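Local coordinates for nitrate regulatory protein (Klebsiella oxytoca, PDB 4AKK) that regulates transcription in response to nitrate and nitrite, binding a terminator in the nasF operon leader RNA so that transcription continues past it, at residues L189-Q194 against H348-L353; K196-Q201 against Q231-S236; K368-A373 against Q390-M395. All blocks are in the same frame, centred on the assembly; numbering follows the deposited sequence.

How the contacts relate
Contacts 1 and 2 lie in the core, near the centre of the chain, and share helix 180-212, which meets helix 341-358 in contact 1 and helix 217-240 in contact 2. Their centres are about 8 Å apart and they touch, S191 OG probably bonding S236 OG at 2.8 Å. Contact 3 sits about 21 Å (centre to centre) from contact 2, in the peripheral ANTAR part, though its touching residues are also buried. The chemistry changes with place: contact 1 joins a NIT helix to the helix leading to the ANTAR bundle through a tyrosine-glutamine hydrogen bond, contact 2 sets a phenyl ring on backbone and a leucine on a thiol, and contact 3 is wholly apolar between its side chains.

Contact 1: L189-Q194 against H348-L353; sequences LYSFMQ and HELQQL
Y190 and Q351 meet at the phenol oxygen, where Q351 NE2 donates a hydrogen bond of 2.8 Å to Y190 OH. The bond is nearly straight (165° at the hydrogen), and the oxygen lies in the amide plane of Q351, whereas the tyrosine ring is turned 67° against that amide. The glutamine lies across the end of the tyrosine: its first torsion sets Q351 CG 3.3 Å from Y190 OH, and a bend at chi2 (-92°) turns NE2 to the same oxygen. Y190 and L350 run alongside each other with their ends pointing opposite ways, Y190 CE2 lying 3.8 Å from L350 CB. L350 continues to S191, its CD1 resting 3.3 Å from S191 OG. The segments belong to nearly parallel helices, 10.7 Å apart at the axes, and join a helix of the nitrate-sensing NIT part to helix 341-358, which leads in the chain to the RNA-binding ANTAR helices; the tyrosine spans much of that wide spacing. Within its own helix, Q194 NE2 gives Y190 OH a second, weak bond of 3.3 Å, so two amides address one phenol oxygen. Q351 NE2 is itself bonded to N168 OD1, which helps fix the rotation of the amide, while V170 and P171 pack on Y190. S191 OG is satisfied by V187 O and S236 OG. Farther out, H348 meets H348 of the second subunit and Q352 bonds its Q345.

Contact 2: K196-Q201 against Q231-S236; sequences KELAGQ and QPCFDS
The amine of K196 is gripped by Q74 OE1 and H71 ND1, with a long, weak ion pair to E297 besides. This ammonium end lies on the far side from segment 231-236, and it is the backbone start of K196 that meets the other helix. A first torsion of -66° swings the ring of F234 out from its own helix, and its far end, CZ, comes obliquely to within 3.7 Å of K196 N. On another side of the same interface L198 and C233 point at each other, L198 CD1 touching C233 SG at 4.1 Å. L198 also packs on L357 of helix 341-358, so it lies where three helices meet. Helices 180-212 and 217-240 are consecutive in the all-helical NIT part, and here the middle of the first meets the C-terminal part of the second, which is kinked at P232. Within helix 180-212, Q201 NE2 bonds E197 OE2 one turn back at 2.7 Å and almost straight (170°), approaching on the anti side of the carboxylate but tilted 29° out of its plane. R77 makes a salt bridge to the same oxygen and Q74 bonds E197 OE1, so the carboxylate is held from both its oxygens. The polar ends of K196, E197 and Q201 are thus satisfied by one another and by residues elsewhere, leaving the contact itself to van der Waals packing of F234 on the K196 backbone and of L198 on the C233 sulfur.

Contact 3: K368-A373 against Q390-M395; sequences KLIEKA and QALRKM
L392 carries its CG anti to the carbonyl carbon (chi1 -64°), and with chi2 extended at 169° its CD1 is sent forward to segment 368-373. There CD1 settles between two residues one turn apart on the helix, reaching I370 CG2 at 4.3 Å and A373 CB at 4.1 Å. The second branch takes part as well, as L392 CD2 lies 4.2 Å from A373 CB, so the alanine methyl meets both ends of the leucine fork. L392 CD1 also lies 4.0 Å from I370 O, against the backbone of the helix. A373 and L392 are the residues at which the two backbones come nearest, with 8.2 Å between A373 CA and L392 CA. These helices, 360-380 and 385-399, pack with helix 403-412 as the small three-helix bundle of the ANTAR domain, the RNA-binding module of this family. The third helix closes the core, with A407 on A373 and I406 on L392, and L377 of the first helix adds to the wrapping of the leucine. Toward the sensing part, I370 packs on Q221 and R393 on V224, both of helix 217-240, while Q390 NE2 bonds C267 O. M395 packs on L416 of the second subunit.

Contact 1: L189-Q194 against H348-L353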
ATOM      1  N   LEU A 189      17.027  -2.156   0.907  1.00 31.17           N
ATOM      2  CA  LEU A 189      17.626  -3.260   1.647  1.00 34.39           C
ATOM      3  C   LEU A 189      16.585  -4.300   2.073  1.00 30.12           C
ATOM      4  O   LEU A 189      16.765  -5.504   1.852  1.00 29.98           O
ATOM      5  CB  LEU A 189      18.366  -2.733   2.884  1.00 36.89           C
ATOM      6  CG  LEU A 189      18.856  -3.798   3.867  1.00 34.65           C
ATOM      7  CD1 LEU A 189      19.911  -4.671   3.208  1.00 37.69           C
ATOM      8  CD2 LEU A 189      19.402  -3.164   5.150  1.00 39.39           C
ATOM      9  N   TYR A 190      15.503  -3.829   2.686  1.00 30.29           N
ATOM     10  CA  TYR A 190      14.421  -4.712   3.108  1.00 32.15           C
ATOM     11  C   TYR A 190      13.893  -5.498   1.911  1.00 30.99           C
ATOM     12  O   TYR A 190      13.669  -6.701   2.001  1.00 25.38           O
ATOM     13  CB  TYR A 190      13.277  -3.915   3.749  1.00 30.11           C
ATOM     14  CG  TYR A 190      12.037  -4.743   3.962  1.00 32.99           C
ATOM     15  CD1 TYR A 190      12.026  -5.776   4.890  1.00 36.09           C
ATOM     16  CD2 TYR A 190      10.884  -4.508   3.228  1.00 33.70           C
ATOM     17  CE1 TYR A 190      10.907  -6.549   5.086  1.00 36.61           C
ATOM     18  CE2 TYR A 190       9.753  -5.281   3.416  1.00 40.01           C
ATOM     19  CZ  TYR A 190       9.776  -6.304   4.348  1.00 41.39           C
ATOM     20  OH  TYR A 190       8.662  -7.080   4.548  1.00 51.14           O
ATOM     21  N   SER A 191      13.683  -4.806   0.794  1.00 29.39           N
ATOM     22  CA  SER A 191      13.209  -5.477  -0.410  1.00 31.14           C
ATOM     23  C   SER A 191      14.163  -6.602  -0.761  1.00 32.09           C
ATOM     24  O   SER A 191      13.740  -7.710  -1.059  1.00 33.29           O
ATOM     25  CB  SER A 191      13.117  -4.515  -1.590  1.00 30.28           C
ATOM     26  OG  SER A 191      12.254  -3.434  -1.300  1.00 29.87           O
ATOM     27  N   PHE A 192      15.456  -6.300  -0.742  1.00 31.55           N
ATOM     28  CA  PHE A 192      16.462  -7.279  -1.099  1.00 31.59           C
ATOM     29  C   PHE A 192      16.473  -8.437  -0.095  1.00 31.18           C
ATOM     30  O   PHE A 192      16.524  -9.602  -0.483  1.00 28.86           O
ATOM     31  CB  PHE A 192      17.843  -6.612  -1.169  1.00 32.02           C
ATOM     32  CG  PHE A 192      18.914  -7.499  -1.719  1.00 37.97           C
ATOM     33  CD1 PHE A 192      19.573  -8.401  -0.898  1.00 33.84           C
ATOM     34  CD2 PHE A 192      19.261  -7.437  -3.062  1.00 33.72           C
ATOM     35  CE1 PHE A 192      20.563  -9.222  -1.403  1.00 35.00           C
ATOM     36  CE2 PHE A 192      20.249  -8.259  -3.572  1.00 34.02           C
ATOM     37  CZ  PHE A 192      20.898  -9.151  -2.744  1.00 32.79           C
ATOM     38  N   MET A 193      16.440  -8.107   1.194  1.00 29.82           N
ATOM     39  CA  MET A 193      16.475  -9.114   2.245  1.00 30.46           C
ATOM     40  C   MET A 193      15.287 -10.059   2.078  1.00 32.19           C
ATOM     41  O   MET A 193      15.397 -11.274   2.273  1.00 33.69           O
ATOM     42  CB  MET A 193      16.424  -8.457   3.640  1.00 33.67           C
ATOM     43  CG  MET A 193      17.756  -7.876   4.152  1.00 32.67           C
ATOM     44  SD  MET A 193      17.607  -6.905   5.689  1.00 32.02           S
ATOM     45  CE  MET A 193      17.397  -8.210   6.875  1.00 35.22           C
ATOM     46  N   GLN A 194      14.148  -9.485   1.716  1.00 30.80           N
ATOM     47  CA  GLN A 194      12.915 -10.244   1.576  1.00 35.33           C
ATOM     48  C   GLN A 194      12.950 -11.157   0.343  1.00 27.42           C
ATOM     49  O   GLN A 194      12.517 -12.302   0.405  1.00 27.22           O
ATOM     50  CB  GLN A 194      11.711  -9.293   1.521  1.00 33.13           C
ATOM     51  CG  GLN A 194      10.375  -9.996   1.662  1.00 38.33           C
ATOM     52  CD  GLN A 194      10.248 -10.763   2.966  1.00 42.16           C
ATOM     53  OE1 GLN A 194      10.253 -11.998   2.977  1.00 38.65           O
ATOM     54  NE2 GLN A 194      10.142 -10.037   4.073  1.00 39.25           N
ATOM     55  N   HIS A 348       5.020  -1.413   2.258  1.00 43.37           N
ATOM     56  CA  HIS A 348       3.704  -1.945   2.633  1.00 49.96           C
ATOM     57  C   HIS A 348       3.401  -3.230   1.870  1.00 41.17           C
ATOM     58  O   HIS A 348       3.055  -4.249   2.456  1.00 42.06           O
ATOM     59  CB  HIS A 348       2.566  -0.967   2.289  1.00 55.57           C
ATOM     60  CG  HIS A 348       2.435   0.203   3.214  1.00 60.61           C
ATOM     61  ND1 HIS A 348       2.264   1.522   2.956  1.00 70.84           N
ATOM     62  CD2 HIS A 348       2.408   0.076   4.587  1.00 56.43           C
ATOM     63  CE1 HIS A 348       2.161   2.164   4.165  1.00 68.67           C
ATOM     64  NE2 HIS A 348       2.255   1.270   5.133  1.00 65.54           N
ATOM     65  N   GLU A 349       3.483  -3.150   0.546  1.00 39.22           N
ATOM     66  CA  GLU A 349       3.135  -4.272  -0.299  1.00 39.37           C
ATOM     67  C   GLU A 349       4.011  -5.501  -0.021  1.00 36.63           C
ATOM     68  O   GLU A 349       3.524  -6.629  -0.083  1.00 34.13           O
ATOM     69  CB  GLU A 349       3.200  -3.882  -1.779  1.00 41.43           C
ATOM     70  CG  GLU A 349       2.084  -2.958  -2.241  1.00 51.83           C
ATOM     71  CD  GLU A 349       2.368  -2.343  -3.604  1.00 59.77           C
ATOM     72  OE1 GLU A 349       3.539  -2.383  -4.045  1.00 62.88           O
ATOM     73  OE2 GLU A 349       1.424  -1.814  -4.236  1.00 61.18           O
ATOM     74  N   LEU A 350       5.290  -5.298   0.295  1.00 33.40           N
ATOM     75  CA  LEU A 350       6.181  -6.448   0.475  1.00 33.55           C
ATOM     76  C   LEU A 350       5.885  -7.159   1.789  1.00 36.30           C
ATOM     77  O   LEU A 350       5.936  -8.391   1.873  1.00 31.93           O
ATOM     78  CB  LEU A 350       7.651  -6.045   0.383  1.00 32.78           C
ATOM     79  CG  LEU A 350       8.056  -5.512  -0.996  1.00 38.05           C
ATOM     80  CD1 LEU A 350       9.559  -5.378  -1.068  1.00 31.50           C
ATOM     81  CD2 LEU A 350       7.528  -6.405  -2.121  1.00 29.26           C
ATOM     82  N   GLN A 351       5.569  -6.369   2.809  1.00 42.19           N
ATOM     83  CA  GLN A 351       5.085  -6.893   4.080  1.00 45.57           C
ATOM     84  C   GLN A 351       3.752  -7.616   3.899  1.00 36.13           C
ATOM     85  O   GLN A 351       3.504  -8.631   4.516  1.00 42.08           O
ATOM     86  CB  GLN A 351       4.905  -5.751   5.074  1.00 46.84           C
ATOM     87  CG  GLN A 351       6.192  -5.307   5.730  1.00 50.09           C
ATOM     88  CD  GLN A 351       6.439  -6.039   7.029  1.00 53.08           C
ATOM     89  OE1 GLN A 351       5.793  -5.762   8.040  1.00 48.72           O
ATOM     90  NE2 GLN A 351       7.380  -6.981   7.012  1.00 50.61           N
ATOM     91  N   GLN A 352       2.893  -7.070   3.053  1.00 43.45           N
ATOM     92  CA  GLN A 352       1.597  -7.677   2.791  1.00 42.42           C
ATOM     93  C   GLN A 352       1.796  -9.053   2.145  1.00 40.52           C
ATOM     94  O   GLN A 352       1.212 -10.048   2.574  1.00 36.03           O
ATOM     95  CB  GLN A 352       0.770  -6.759   1.888  1.00 38.16           C
ATOM     96  CG  GLN A 352      -0.629  -7.262   1.577  1.00 50.81           C
ATOM     97  CD  GLN A 352      -1.434  -6.276   0.749  1.00 55.08           C
ATOM     98  OE1 GLN A 352      -0.871  -5.438   0.041  1.00 56.16           O
ATOM     99  NE2 GLN A 352      -2.760  -6.372   0.832  1.00 55.03           N
ATOM    100  N   LEU A 353       2.634  -9.090   1.115  1.00 39.24           N
ATOM    101  CA  LEU A 353       2.958 -10.315   0.400  1.00 36.71           C
ATOM    102  C   LEU A 353       3.531 -11.373   1.347  1.00 34.33           C
ATOM    103  O   LEU A 353       3.189 -12.553   1.266  1.00 33.82           O
ATOM    104  CB  LEU A 353       3.978 -10.006  -0.700  1.00 36.12           C
ATOM    105  CG  LEU A 353       4.570 -11.229  -1.408  1.00 42.77           C
ATOM    106  CD1 LEU A 353       3.466 -12.049  -2.093  1.00 42.93           C
ATOM    107  CD2 LEU A 353       5.673 -10.816  -2.407  1.00 39.55           C
TER

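Contact 2: K196-Q201 against Q231-S236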
ATOM      1  N   LYS A 196      15.596 -12.425  -0.864  1.00 28.43           N
ATOM      2  CA  LYS A 196      16.613 -13.417  -0.519  1.00 29.19           C
ATOM      3  C   LYS A 196      16.014 -14.448   0.418  1.00 31.12           C
ATOM      4  O   LYS A 196      16.328 -15.632   0.328  1.00 30.07           O
ATOM      5  CB  LYS A 196      17.798 -12.712   0.149  1.00 30.46           C
ATOM      6  CG  LYS A 196      18.902 -13.605   0.654  1.00 30.63           C
ATOM      7  CD  LYS A 196      20.118 -12.751   1.051  1.00 38.49           C
ATOM      8  CE  LYS A 196      21.185 -13.567   1.770  1.00 36.20           C
ATOM      9  NZ  LYS A 196      20.872 -13.758   3.212  1.00 34.07           N
ATOM     10  N   GLU A 197      15.147 -14.001   1.323  1.00 27.34           N
ATOM     11  CA  GLU A 197      14.459 -14.937   2.211  1.00 28.83           C
ATOM     12  C   GLU A 197      13.577 -15.909   1.418  1.00 29.30           C
ATOM     13  O   GLU A 197      13.543 -17.115   1.692  1.00 35.74           O
ATOM     14  CB  GLU A 197      13.614 -14.188   3.247  1.00 28.10           C
ATOM     15  CG  GLU A 197      12.546 -15.059   3.934  1.00 25.92           C
ATOM     16  CD  GLU A 197      13.114 -16.313   4.620  1.00 33.45           C
ATOM     17  OE1 GLU A 197      14.357 -16.480   4.653  1.00 36.54           O
ATOM     18  OE2 GLU A 197      12.316 -17.143   5.129  1.00 32.34           O
ATOM     19  N   LEU A 198      12.853 -15.371   0.451  1.00 26.19           N
ATOM     20  CA  LEU A 198      11.963 -16.164  -0.382  1.00 27.55           C
ATOM     21  C   LEU A 198      12.760 -17.085  -1.293  1.00 27.89           C
ATOM     22  O   LEU A 198      12.293 -18.168  -1.626  1.00 29.80           O
ATOM     23  CB  LEU A 198      11.052 -15.255  -1.215  1.00 28.51           C
ATOM     24  CG  LEU A 198      10.021 -14.422  -0.428  1.00 32.94           C
ATOM     25  CD1 LEU A 198       9.064 -13.701  -1.367  1.00 25.75           C
ATOM     26  CD2 LEU A 198       9.234 -15.268   0.553  1.00 27.92           C
ATOM     27  N   ALA A 199      13.949 -16.646  -1.716  1.00 29.64           N
ATOM     28  CA  ALA A 199      14.854 -17.538  -2.447  1.00 28.12           C
ATOM     29  C   ALA A 199      15.262 -18.709  -1.543  1.00 31.07           C
ATOM     30  O   ALA A 199      15.305 -19.852  -1.981  1.00 30.83           O
ATOM     31  CB  ALA A 199      16.088 -16.780  -2.946  1.00 28.91           C
ATOM     32  N   GLY A 200      15.562 -18.405  -0.282  1.00 26.54           N
ATOM     33  CA  GLY A 200      15.821 -19.421   0.721  1.00 28.38           C
ATOM     34  C   GLY A 200      14.664 -20.386   0.939  1.00 30.01           C
ATOM     35  O   GLY A 200      14.887 -21.569   1.119  1.00 29.24           O
ATOM     36  N   GLN A 201      13.429 -19.888   0.936  1.00 24.17           N
ATOM     37  CA  GLN A 201      12.273 -20.776   1.016  1.00 31.15           C
ATOM     38  C   GLN A 201      12.109 -21.616  -0.250  1.00 29.65           C
ATOM     39  O   GLN A 201      11.721 -22.780  -0.168  1.00 31.89           O
ATOM     40  CB  GLN A 201      10.988 -20.000   1.346  1.00 22.20           C
ATOM     41  CG  GLN A 201      11.045 -19.370   2.724  1.00 26.38           C
ATOM     42  CD  GLN A 201       9.807 -18.574   3.054  1.00 38.00           C
ATOM     43  OE1 GLN A 201       8.759 -18.766   2.436  1.00 34.67           O
ATOM     44  NE2 GLN A 201       9.916 -17.678   4.034  1.00 30.38           N
ATOM     45  N   GLN A 231       9.983 -11.775  -7.458  1.00 32.21           N
ATOM     46  CA  GLN A 231       9.938 -10.736  -8.489  1.00 41.47           C
ATOM     47  C   GLN A 231       9.683  -9.327  -7.945  1.00 37.36           C
ATOM     48  O   GLN A 231      10.493  -8.431  -8.157  1.00 35.80           O
ATOM     49  CB  GLN A 231       8.899 -11.069  -9.570  1.00 43.84           C
ATOM     50  CG  GLN A 231       9.413 -11.952 -10.692  1.00 51.97           C
ATOM     51  CD  GLN A 231      10.297 -11.211 -11.690  1.00 50.46           C
ATOM     52  OE1 GLN A 231      10.316  -9.881 -11.607  1.00 59.82           O
ATOM     53  NE2 GLN A 231      10.955 -11.834 -12.524  1.00 48.18           N
ATOM     54  N   PRO A 232       8.539  -9.117  -7.270  1.00 33.44           N
ATOM     55  CA  PRO A 232       8.291  -7.776  -6.722  1.00 33.79           C
ATOM     56  C   PRO A 232       9.346  -7.347  -5.691  1.00 32.97           C
ATOM     57  O   PRO A 232       9.614  -6.157  -5.571  1.00 34.00           O
ATOM     58  CB  PRO A 232       6.898  -7.912  -6.075  1.00 32.85           C
ATOM     59  CG  PRO A 232       6.693  -9.408  -5.917  1.00 36.94           C
ATOM     60  CD  PRO A 232       7.348  -9.969  -7.150  1.00 35.06           C
ATOM     61  N   CYS A 233       9.945  -8.294  -4.968  1.00 27.58           N
ATOM     62  CA  CYS A 233      11.001  -7.944  -4.018  1.00 32.27           C
ATOM     63  C   CYS A 233      12.228  -7.356  -4.723  1.00 34.73           C
ATOM     64  O   CYS A 233      12.736  -6.302  -4.319  1.00 27.97           O
ATOM     65  CB  CYS A 233      11.420  -9.158  -3.181  1.00 29.55           C
ATOM     66  SG  CYS A 233      10.122  -9.788  -2.092  1.00 31.57           S
ATOM     67  N   PHE A 234      12.722  -8.048  -5.750  1.00 32.13           N
ATOM     68  CA  PHE A 234      13.927  -7.592  -6.454  1.00 32.07           C
ATOM     69  C   PHE A 234      13.644  -6.429  -7.420  1.00 37.45           C
ATOM     70  O   PHE A 234      14.520  -5.609  -7.674  1.00 37.28           O
ATOM     71  CB  PHE A 234      14.670  -8.748  -7.152  1.00 30.95           C
ATOM     72  CG  PHE A 234      15.258  -9.772  -6.188  1.00 34.89           C
ATOM     73  CD1 PHE A 234      16.220  -9.406  -5.250  1.00 32.34           C
ATOM     74  CD2 PHE A 234      14.842 -11.094  -6.218  1.00 29.16           C
ATOM     75  CE1 PHE A 234      16.749 -10.341  -4.358  1.00 34.71           C
ATOM     76  CE2 PHE A 234      15.376 -12.048  -5.325  1.00 32.81           C
ATOM     77  CZ  PHE A 234      16.328 -11.664  -4.395  1.00 32.33           C
ATOM     78  N   ASP A 235      12.424  -6.355  -7.945  1.00 35.98           N
ATOM     79  CA  ASP A 235      12.017  -5.190  -8.727  1.00 41.02           C
ATOM     80  C   ASP A 235      12.007  -3.953  -7.848  1.00 34.30           C
ATOM     81  O   ASP A 235      12.474  -2.901  -8.252  1.00 36.28           O
ATOM     82  CB  ASP A 235      10.646  -5.378  -9.373  1.00 33.46           C
ATOM     83  CG  ASP A 235      10.658  -6.414 -10.491  1.00 42.70           C
ATOM     84  OD1 ASP A 235      11.744  -6.942 -10.822  1.00 49.14           O
ATOM     85  OD2 ASP A 235       9.569  -6.706 -11.035  1.00 45.04           O
ATOM     86  N   SER A 236      11.464  -4.076  -6.646  1.00 35.05           N
ATOM     87  CA  SER A 236      11.519  -2.973  -5.705  1.00 34.90           C
ATOM     88  C   SER A 236      12.972  -2.591  -5.362  1.00 36.88           C
ATOM     89  O   SER A 236      13.321  -1.406  -5.365  1.00 37.20           O
ATOM     90  CB  SER A 236      10.705  -3.281  -4.451  1.00 40.20           C
ATOM     91  OG  SER A 236      10.949  -2.308  -3.454  1.00 40.52           O
TER

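Contact 3: K368-A373 against Q390-M395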
ATOM      1  N   LYS A 368      -8.564 -20.361  -4.482  1.00 35.22           N
ATOM      2  CA  LYS A 368      -9.945 -20.314  -4.965  1.00 38.91           C
ATOM      3  C   LYS A 368     -10.020 -19.501  -6.258  1.00 36.65           C
ATOM      4  O   LYS A 368     -10.694 -19.876  -7.224  1.00 37.26           O
ATOM      5  CB  LYS A 368     -10.874 -19.687  -3.917  1.00 37.25           C
ATOM      6  CG  LYS A 368     -12.321 -19.554  -4.404  1.00 37.45           C
ATOM      7  CD  LYS A 368     -12.917 -18.200  -4.051  1.00 50.00           C
ATOM      8  CE  LYS A 368     -12.955 -17.985  -2.551  1.00 53.29           C
ATOM      9  NZ  LYS A 368     -13.963 -16.963  -2.166  1.00 56.57           N
ATOM     10  N   LEU A 369      -9.325 -18.376  -6.267  1.00 34.72           N
ATOM     11  CA  LEU A 369      -9.243 -17.552  -7.464  1.00 33.11           C
ATOM     12  C   LEU A 369      -8.573 -18.281  -8.616  1.00 31.36           C
ATOM     13  O   LEU A 369      -9.034 -18.208  -9.756  1.00 30.54           O
ATOM     14  CB  LEU A 369      -8.505 -16.262  -7.154  1.00 35.33           C
ATOM     15  CG  LEU A 369      -9.263 -15.420  -6.139  1.00 38.41           C
ATOM     16  CD1 LEU A 369      -8.406 -14.274  -5.613  1.00 35.09           C
ATOM     17  CD2 LEU A 369     -10.552 -14.908  -6.766  1.00 41.94           C
ATOM     18  N   ILE A 370      -7.487 -18.993  -8.315  1.00 31.88           N
ATOM     19  CA  ILE A 370      -6.768 -19.743  -9.329  1.00 26.58           C
ATOM     20  C   ILE A 370      -7.604 -20.898  -9.884  1.00 33.33           C
ATOM     21  O   ILE A 370      -7.553 -21.193 -11.079  1.00 32.03           O
ATOM     22  CB  ILE A 370      -5.421 -20.280  -8.794  1.00 29.99           C
ATOM     23  CG1 ILE A 370      -4.440 -19.121  -8.565  1.00 34.43           C
ATOM     24  CG2 ILE A 370      -4.825 -21.245  -9.778  1.00 27.43           C
ATOM     25  CD1 ILE A 370      -3.304 -19.436  -7.598  1.00 31.13           C
ATOM     26  N   GLU A 371      -8.372 -21.556  -9.016  1.00 34.52           N
ATOM     27  CA  GLU A 371      -9.252 -22.634  -9.463  1.00 38.02           C
ATOM     28  C   GLU A 371     -10.326 -22.100 -10.419  1.00 36.30           C
ATOM     29  O   GLU A 371     -10.553 -22.662 -11.493  1.00 39.35           O
ATOM     30  CB  GLU A 371      -9.885 -23.360  -8.271  1.00 38.91           C
ATOM     31  CG  GLU A 371      -8.891 -24.181  -7.438  1.00 39.08           C
ATOM     32  CD  GLU A 371      -8.173 -25.232  -8.257  1.00 44.73           C
ATOM     33  OE1 GLU A 371      -8.752 -25.715  -9.255  1.00 46.87           O
ATOM     34  OE2 GLU A 371      -7.024 -25.572  -7.908  1.00 57.43           O
ATOM     35  N   LYS A 372     -10.970 -21.007 -10.026  1.00 35.00           N
ATOM     36  CA  LYS A 372     -11.898 -20.302 -10.919  1.00 37.68           C
ATOM     37  C   LYS A 372     -11.289 -19.928 -12.283  1.00 36.28           C
ATOM     38  O   LYS A 372     -11.885 -20.182 -13.333  1.00 36.56           O
ATOM     39  CB  LYS A 372     -12.423 -19.044 -10.242  1.00 38.55           C
ATOM     40  CG  LYS A 372     -13.453 -19.269  -9.147  1.00 44.15           C
ATOM     41  CD  LYS A 372     -13.715 -17.949  -8.418  1.00 51.02           C
ATOM     42  CE  LYS A 372     -14.915 -18.016  -7.487  1.00 62.36           C
ATOM     43  NZ  LYS A 372     -16.185 -17.709  -8.200  1.00 79.35           N
ATOM     44  N   ALA A 373     -10.113 -19.310 -12.282  1.00 36.01           N
ATOM     45  CA  ALA A 373      -9.454 -19.001 -13.553  1.00 32.47           C
ATOM     46  C   ALA A 373      -9.194 -20.262 -14.383  1.00 39.28           C
ATOM     47  O   ALA A 373      -9.343 -20.251 -15.607  1.00 36.53           O
ATOM     48  CB  ALA A 373      -8.171 -18.228 -13.332  1.00 26.69           C
ATOM     49  N   GLN A 390      -0.870 -24.842 -16.131  1.00 42.91           N
ATOM     50  CA  GLN A 390       0.390 -24.502 -16.781  1.00 41.03           C
ATOM     51  C   GLN A 390       0.273 -23.181 -17.528  1.00 42.15           C
ATOM     52  O   GLN A 390       1.189 -22.363 -17.491  1.00 43.83           O
ATOM     53  CB  GLN A 390       0.842 -25.621 -17.721  1.00 43.61           C
ATOM     54  CG  GLN A 390       1.246 -26.907 -17.006  1.00 43.50           C
ATOM     55  CD  GLN A 390       2.585 -26.804 -16.267  1.00 43.22           C
ATOM     56  OE1 GLN A 390       3.392 -25.808 -16.619  1.00 51.05           O
ATOM     57  NE2 GLN A 390       2.883 -27.620 -15.389  1.00 47.67           N
ATOM     58  N   ALA A 391      -0.862 -22.965 -18.192  1.00 44.87           N
ATOM     59  CA  ALA A 391      -1.089 -21.715 -18.927  1.00 38.71           C
ATOM     60  C   ALA A 391      -0.999 -20.495 -18.007  1.00 41.31           C
ATOM     61  O   ALA A 391      -0.363 -19.498 -18.340  1.00 41.15           O
ATOM     62  CB  ALA A 391      -2.431 -21.749 -19.629  1.00 37.03           C
ATOM     63  N   LEU A 392      -1.638 -20.587 -16.847  1.00 42.48           N
ATOM     64  CA  LEU A 392      -1.623 -19.508 -15.866  1.00 40.84           C
ATOM     65  C   LEU A 392      -0.202 -19.228 -15.348  1.00 37.64           C
ATOM     66  O   LEU A 392       0.222 -18.073 -15.259  1.00 38.45           O
ATOM     67  CB  LEU A 392      -2.579 -19.851 -14.710  1.00 36.30           C
ATOM     68  CG  LEU A 392      -4.068 -19.952 -15.095  1.00 36.31           C
ATOM     69  CD1 LEU A 392      -4.918 -20.558 -13.984  1.00 34.24           C
ATOM     70  CD2 LEU A 392      -4.637 -18.604 -15.493  1.00 32.58           C
ATOM     71  N   ARG A 393       0.525 -20.291 -15.007  1.00 35.80           N
ATOM     72  CA  ARG A 393       1.913 -20.178 -14.543  1.00 40.51           C
ATOM     73  C   ARG A 393       2.786 -19.556 -15.624  1.00 43.46           C
ATOM     74  O   ARG A 393       3.645 -18.708 -15.344  1.00 41.97           O
ATOM     75  CB  ARG A 393       2.455 -21.549 -14.098  1.00 38.41           C
ATOM     76  CG  ARG A 393       3.990 -21.743 -14.182  1.00 50.29           C
ATOM     77  CD  ARG A 393       4.776 -20.975 -13.109  1.00 54.43           C
ATOM     78  NE  ARG A 393       6.205 -21.312 -13.107  1.00 45.81           N
ATOM     79  CZ  ARG A 393       7.111 -20.797 -12.277  1.00 54.70           C
ATOM     80  NH1 ARG A 393       6.753 -19.897 -11.374  1.00 43.59           N
ATOM     81  NH2 ARG A 393       8.388 -21.184 -12.345  1.00 55.81           N
ATOM     82  N   LYS A 394       2.538 -19.955 -16.867  1.00 40.77           N
ATOM     83  CA  LYS A 394       3.278 -19.399 -17.990  1.00 44.75           C
ATOM     84  C   LYS A 394       3.037 -17.902 -18.105  1.00 44.63           C
ATOM     85  O   LYS A 394       3.988 -17.130 -18.206  1.00 41.12           O
ATOM     86  CB  LYS A 394       2.905 -20.098 -19.300  1.00 47.41           C
ATOM     87  CG  LYS A 394       3.667 -19.561 -20.510  1.00 56.48           C
ATOM     88  CD  LYS A 394       3.337 -20.337 -21.779  1.00 62.22           C
ATOM     89  CE  LYS A 394       1.834 -20.588 -21.909  1.00 63.83           C
ATOM     90  NZ  LYS A 394       1.023 -19.331 -21.943  1.00 65.65           N
ATOM     91  N   MET A 395       1.771 -17.487 -18.091  1.00 43.05           N
ATOM     92  CA  MET A 395       1.455 -16.058 -18.194  1.00 40.61           C
ATOM     93  C   MET A 395       2.094 -15.265 -17.051  1.00 36.61           C
ATOM     94  O   MET A 395       2.483 -14.120 -17.232  1.00 37.60           O
ATOM     95  CB  MET A 395      -0.059 -15.815 -18.241  1.00 40.47           C
ATOM     96  CG  MET A 395      -0.648 -15.714 -19.653  1.00 49.27           C
ATOM     97  SD  MET A 395      -2.462 -15.588 -19.686  1.00 49.24           S
ATOM     98  CE  MET A 395      -2.864 -17.283 -19.316  1.00 33.42           C
TER